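Local coordinates for protein HIAXHD3 (Humicola insolens, PDB 3ZXK) that releases arabinofuranose side chains as a family 43 glycoside hydrolase, probably from arabinoxylan, and has been engineered to show endo-xylanase activity as well, at residues V28-S33 against D95-Y100; V276-R281 against G296-S301. One frame throughout, in Å; residues are numbered along the deposited sequence.

Contact 1: residues V28-S33 against D95-Y100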
# COMPACT_ATOMS: atom_id res chain seq x y z
N VAL A 28 13.90 -14.28 -7.81
CA VAL A 28 13.22 -13.05 -7.43
C VAL A 28 11.96 -13.33 -6.63
O VAL A 28 11.16 -14.20 -6.99
CB VAL A 28 12.84 -12.19 -8.67
CG1 VAL A 28 12.18 -10.90 -8.19
CG2 VAL A 28 14.06 -11.91 -9.53
N PHE A 29 11.79 -12.59 -5.54
CA PHE A 29 10.54 -12.64 -4.76
C PHE A 29 9.69 -11.44 -5.13
O PHE A 29 10.20 -10.31 -5.28
CB PHE A 29 10.82 -12.56 -3.27
CG PHE A 29 11.71 -13.64 -2.74
CD1 PHE A 29 11.16 -14.87 -2.34
CD2 PHE A 29 13.09 -13.44 -2.61
CE1 PHE A 29 11.97 -15.89 -1.83
CE2 PHE A 29 13.90 -14.47 -2.09
CZ PHE A 29 13.33 -15.69 -1.70
N TYR A 30 8.40 -11.66 -5.23
CA TYR A 30 7.41 -10.62 -5.52
C TYR A 30 6.39 -10.53 -4.40
O TYR A 30 6.06 -11.54 -3.80
CB TYR A 30 6.71 -10.87 -6.86
CG TYR A 30 7.64 -10.68 -8.04
CD1 TYR A 30 7.99 -9.40 -8.47
CD2 TYR A 30 8.19 -11.78 -8.69
CE1 TYR A 30 8.86 -9.22 -9.53
CE2 TYR A 30 9.05 -11.62 -9.76
CZ TYR A 30 9.36 -10.35 -10.18
OH TYR A 30 10.22 -10.15 -11.21
N TYR A 31 5.90 -9.33 -4.14
CA TYR A 31 5.02 -9.03 -2.99
C TYR A 31 3.96 -8.11 -3.54
O TYR A 31 4.29 -7.09 -4.17
CB TYR A 31 5.89 -8.27 -1.98
CG TYR A 31 5.32 -7.76 -0.68
CD1 TYR A 31 4.20 -6.91 -0.63
CD2 TYR A 31 5.98 -8.04 0.51
CE1 TYR A 31 3.75 -6.38 0.57
CE2 TYR A 31 5.52 -7.53 1.71
CZ TYR A 31 4.43 -6.70 1.74
OH TYR A 31 4.06 -6.24 2.99
N SER A 32 2.71 -8.48 -3.34
CA SER A 32 1.55 -7.70 -3.79
C SER A 32 0.76 -7.21 -2.58
O SER A 32 0.52 -7.98 -1.66
CB SER A 32 0.69 -8.57 -4.70
OG SER A 32 -0.51 -7.93 -5.07
N SER A 33 0.34 -5.94 -2.58
CA SER A 33 -0.37 -5.33 -1.44
C SER A 33 -1.68 -4.63 -1.82
O SER A 33 -1.98 -4.46 -3.03
CB SER A 33 0.55 -4.41 -0.61
OG SER A 33 0.90 -3.25 -1.35
N ASP A 95 3.79 -17.12 -19.47
CA ASP A 95 4.59 -15.95 -19.04
C ASP A 95 3.73 -14.71 -18.72
O ASP A 95 3.97 -13.61 -19.24
CB ASP A 95 5.64 -15.63 -20.14
CG ASP A 95 6.52 -14.42 -19.79
OD1 ASP A 95 6.87 -14.19 -18.60
OD2 ASP A 95 6.87 -13.68 -20.72
N ARG A 96 2.74 -14.91 -17.86
CA ARG A 96 1.76 -13.88 -17.54
C ARG A 96 1.50 -13.81 -16.04
O ARG A 96 1.30 -14.85 -15.38
CB ARG A 96 0.46 -14.17 -18.31
CG ARG A 96 -0.66 -13.16 -18.09
CD ARG A 96 -1.74 -13.30 -19.15
NE ARG A 96 -1.19 -13.10 -20.49
CZ ARG A 96 -1.08 -11.92 -21.11
NH1 ARG A 96 -1.51 -10.80 -20.53
NH2 ARG A 96 -0.55 -11.88 -22.32
N PHE A 97 1.49 -12.59 -15.51
CA PHE A 97 1.05 -12.36 -14.13
C PHE A 97 -0.47 -12.15 -14.06
O PHE A 97 -1.04 -11.44 -14.90
CB PHE A 97 1.73 -11.12 -13.55
CG PHE A 97 3.20 -11.29 -13.26
CD1 PHE A 97 4.15 -11.05 -14.26
CD2 PHE A 97 3.66 -11.61 -11.97
CE1 PHE A 97 5.52 -11.18 -13.99
CE2 PHE A 97 5.03 -11.75 -11.70
CZ PHE A 97 5.95 -11.52 -12.71
N TYR A 98 -1.11 -12.80 -13.08
CA TYR A 98 -2.54 -12.68 -12.87
C TYR A 98 -2.83 -12.06 -11.49
O TYR A 98 -2.51 -12.66 -10.45
CB TYR A 98 -3.25 -14.03 -12.91
CG TYR A 98 -3.30 -14.73 -14.25
CD1 TYR A 98 -2.13 -15.19 -14.87
CD2 TYR A 98 -4.51 -14.95 -14.90
CE1 TYR A 98 -2.16 -15.84 -16.11
CE2 TYR A 98 -4.55 -15.62 -16.13
CZ TYR A 98 -3.37 -16.04 -16.75
OH TYR A 98 -3.42 -16.72 -17.94
N TRP A 99 -3.56 -10.96 -11.50
CA TRP A 99 -4.00 -10.29 -10.27
C TRP A 99 -5.51 -10.40 -10.20
O TRP A 99 -6.20 -9.99 -11.13
CB TRP A 99 -3.57 -8.80 -10.28
CG TRP A 99 -4.07 -8.06 -9.05
CD1 TRP A 99 -3.43 -7.98 -7.83
CD2 TRP A 99 -5.35 -7.39 -8.87
NE1 TRP A 99 -4.20 -7.30 -6.91
CE2 TRP A 99 -5.37 -6.91 -7.49
CE3 TRP A 99 -6.43 -7.12 -9.69
CZ2 TRP A 99 -6.44 -6.19 -6.97
CZ3 TRP A 99 -7.51 -6.40 -9.15
CH2 TRP A 99 -7.51 -5.94 -7.82
N TYR A 100 -6.03 -10.94 -9.11
CA TYR A 100 -7.49 -10.93 -8.94
C TYR A 100 -7.79 -10.16 -7.66
O TYR A 100 -7.11 -10.37 -6.64
CB TYR A 100 -8.05 -12.34 -8.75
CG TYR A 100 -7.94 -13.28 -9.92
CD1 TYR A 100 -6.76 -14.00 -10.17
CD2 TYR A 100 -9.04 -13.49 -10.78
CE1 TYR A 100 -6.67 -14.88 -11.26
CE2 TYR A 100 -8.95 -14.37 -11.87
CZ TYR A 100 -7.77 -15.06 -12.09
OH TYR A 100 -7.66 -15.93 -13.15
O HOH W 1 -2.86 -7.01 -4.13
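Phe97 turns the edge of its ring onto a face of the Tyr30 ring. The pair is T-shaped, with centroids 5.6 Å apart and planes at 79°. The closest atoms are Phe97 CZ and Tyr30 CE2, at 4.3 Å. CZ sits over the rim of the tyrosine ring rather than over its centre. The opposite face of that ring is covered from within its own strand by Val28 CG1, 3.4 Å above the plane. The phenol is therefore held between a methyl group and an aromatic edge.

A second, more polar meeting lies two residues further along each strand. Ser32 OG comes to the edge of the Trp99 indole, 4.0 Å from Trp99 CD1. CG of Trp99 stands opposite its backbone N (chi1 178°), and the pyrrole edge is turned to the serine strand. Water 1 lies at this edge, in the indole plane. It accepts from Trp99 NE1 at 3.1 Å and donates to Ser33 O at 2.9 Å. No direct hydrogen bond joins the two segments, so this water carries the polar link.

Further out, neighbours pack on the same rings. Tyr30 OH is hydrogen-bonded to Gly122 O. The Phe97 ring also meets those of Tyr90 and Trp129, and Trp99 touches Ala42.

The CA atoms stay far apart, 10.8 Å for Tyr30 and Phe97, too far for backbone pairing. Strand 28-32 pairs instead with 21-25 and 41-47, while strand 96-103 pairs with 87-91 and 106-113. The contact thus joins two separate four-stranded antiparallel sheets through their side chains. Such packing of large, mostly aromatic residues between neighbouring blades is in keeping with the five-bladed beta-propeller of family 43 glycoside hydrolases.

Contact 2: residues V276-R281 against G296-S301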
# COMPACT_ATOMS: atom_id res chain seq x y z
N VAL A 276 6.81 -8.38 8.44
CA VAL A 276 7.84 -9.04 9.27
C VAL A 276 8.03 -10.45 8.72
O VAL A 276 7.10 -11.04 8.17
CB VAL A 276 7.45 -9.05 10.77
CG1 VAL A 276 7.40 -7.63 11.32
CG2 VAL A 276 6.10 -9.71 10.97
N VAL A 277 9.24 -11.00 8.88
CA VAL A 277 9.63 -12.29 8.29
C VAL A 277 10.20 -13.21 9.37
O VAL A 277 10.98 -12.78 10.21
CB VAL A 277 10.67 -12.09 7.16
CG1 VAL A 277 11.04 -13.42 6.51
CG2 VAL A 277 10.10 -11.16 6.08
N ALA A 278 9.74 -14.46 9.37
CA ALA A 278 10.36 -15.54 10.18
C ALA A 278 10.61 -16.82 9.36
O ALA A 278 9.86 -17.12 8.45
CB ALA A 278 9.49 -15.86 11.39
N PRO A 279 11.63 -17.59 9.71
CA PRO A 279 11.77 -18.90 9.07
C PRO A 279 10.69 -19.88 9.53
O PRO A 279 10.12 -19.75 10.64
CB PRO A 279 13.13 -19.39 9.57
CG PRO A 279 13.72 -18.27 10.36
CD PRO A 279 12.58 -17.41 10.81
N LEU A 280 10.38 -20.82 8.64
CA LEU A 280 9.55 -21.98 8.94
C LEU A 280 10.36 -23.27 8.98
O LEU A 280 11.34 -23.40 8.27
CB LEU A 280 8.50 -22.15 7.84
CG LEU A 280 7.42 -21.09 7.76
CD1 LEU A 280 6.61 -21.34 6.50
CD2 LEU A 280 6.52 -21.10 8.98
N ARG A 281 9.95 -24.21 9.82
CA ARG A 281 10.41 -25.59 9.71
C ARG A 281 9.19 -26.44 9.36
O ARG A 281 8.05 -26.04 9.57
CB ARG A 281 11.06 -26.07 11.02
CG ARG A 281 10.11 -26.03 12.20
CD ARG A 281 10.74 -26.52 13.50
NE ARG A 281 9.77 -26.32 14.57
CZ ARG A 281 9.84 -25.36 15.49
NH1 ARG A 281 10.88 -24.53 15.52
NH2 ARG A 281 8.89 -25.25 16.41
N GLY A 296 10.42 -17.80 22.57
CA GLY A 296 9.12 -18.06 21.96
C GLY A 296 8.49 -16.87 21.26
O GLY A 296 7.32 -16.91 20.91
N ARG A 297 9.26 -15.81 21.06
CA ARG A 297 8.78 -14.64 20.35
C ARG A 297 9.09 -14.74 18.86
O ARG A 297 9.96 -15.51 18.45
CB ARG A 297 9.43 -13.37 20.92
CG ARG A 297 9.19 -13.17 22.40
CD ARG A 297 10.05 -12.05 22.97
NE ARG A 297 9.59 -10.75 22.48
CZ ARG A 297 8.68 -9.99 23.10
NH1 ARG A 297 8.11 -10.39 24.23
NH2 ARG A 297 8.33 -8.82 22.56
N TRP A 298 8.36 -13.99 18.06
CA TRP A 298 8.76 -13.73 16.69
C TRP A 298 10.02 -12.92 16.78
O TRP A 298 10.04 -11.84 17.37
CB TRP A 298 7.67 -12.94 15.97
CG TRP A 298 7.86 -12.85 14.48
CD1 TRP A 298 8.92 -12.28 13.78
CD2 TRP A 298 6.94 -13.32 13.47
NE1 TRP A 298 8.72 -12.39 12.43
CE2 TRP A 298 7.52 -12.98 12.18
CE3 TRP A 298 5.69 -13.95 13.50
CZ2 TRP A 298 6.90 -13.32 10.97
CZ3 TRP A 298 5.07 -14.28 12.29
CH2 TRP A 298 5.66 -13.98 11.06
N GLY A 299 11.10 -13.46 16.25
CA GLY A 299 12.43 -12.89 16.50
C GLY A 299 12.65 -11.52 15.88
O GLY A 299 12.13 -11.21 14.80
N THR A 300 13.44 -10.71 16.56
CA THR A 300 13.82 -9.40 16.02
C THR A 300 14.86 -9.51 14.90
O THR A 300 14.92 -8.66 14.00
CB THR A 300 14.32 -8.46 17.14
OG1 THR A 300 15.44 -9.07 17.77
CG2 THR A 300 13.22 -8.25 18.18
N SER A 301 15.65 -10.58 14.93
CA SER A 301 16.61 -10.86 13.85
C SER A 301 16.69 -12.33 13.54
O SER A 301 16.55 -13.19 14.42
CB SER A 301 18.01 -10.33 14.17
OG SER A 301 18.57 -11.06 15.23
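Trp298 lays its indole between Ala278 and Val276, two residues of one strand that project to the same side. The methyl of Ala278 covers one face. Its CB lies 3.9 Å from the centroid of the five-membered ring, 28° off the normal, in a CH-pi contact. Val276 CG2 covers the opposite face, with its closest approach to Trp298 CZ2 at 3.7 Å. This branch stands between the backbone N and the carbonyl carbon, which turns it to the indole.

Val277 points its side chain away but offers its carbonyl to the ring. Trp298 NE1 donates to Val277 O at 3.2 Å. The bond is weak and bent, with an N-H...O angle of 144°. CG of Trp298 is anti to the backbone N (chi1 -169°), and the indole reaches in from the loop to the strand. The Tyr262 ring and Ala264, on the adjacent strand, also pack on Trp298.

Away from Trp298, 296-301 is looser: Gly296 and Thr300 in the loop, and Ser301 at the start of the next strand, are exposed and have no contact with 276-281. At the far end of the strand, Arg281 is exposed too and forms a salt bridge with Glu289. Asn10 ties the two segments together a second time, through hydrogen bonds to Val277 N and Gly299 O.

An alanine in place of Trp298 would probably leave Val277 O without its indole donor and open a gap between Ala278 and Val276.

The contact is thus mainly apolar: a single buried indole fixes an irregular loop to strand 273-282 of the last propeller blade. The weak hydrogen bond serves the ring nitrogen, but the two methyl-covered faces account for most of the fit.

Contact 1 lies between the first two propeller sheets, and contact 2 belongs to the last one. Their centres are 24 Å apart. Their nearest atoms are about 6 Å apart and do not touch. They follow one another along the chain. None of the residues that make either contact lines the glycan pocket. Contact 2 is related to the pocket through its strand: 273-282 begins with the pocket residue Arg273, and the Val276 side chain is about 12 Å from the bound arabinofuranose. The paired strand 260-267 supplies the pocket residues Phe265 and Asp267.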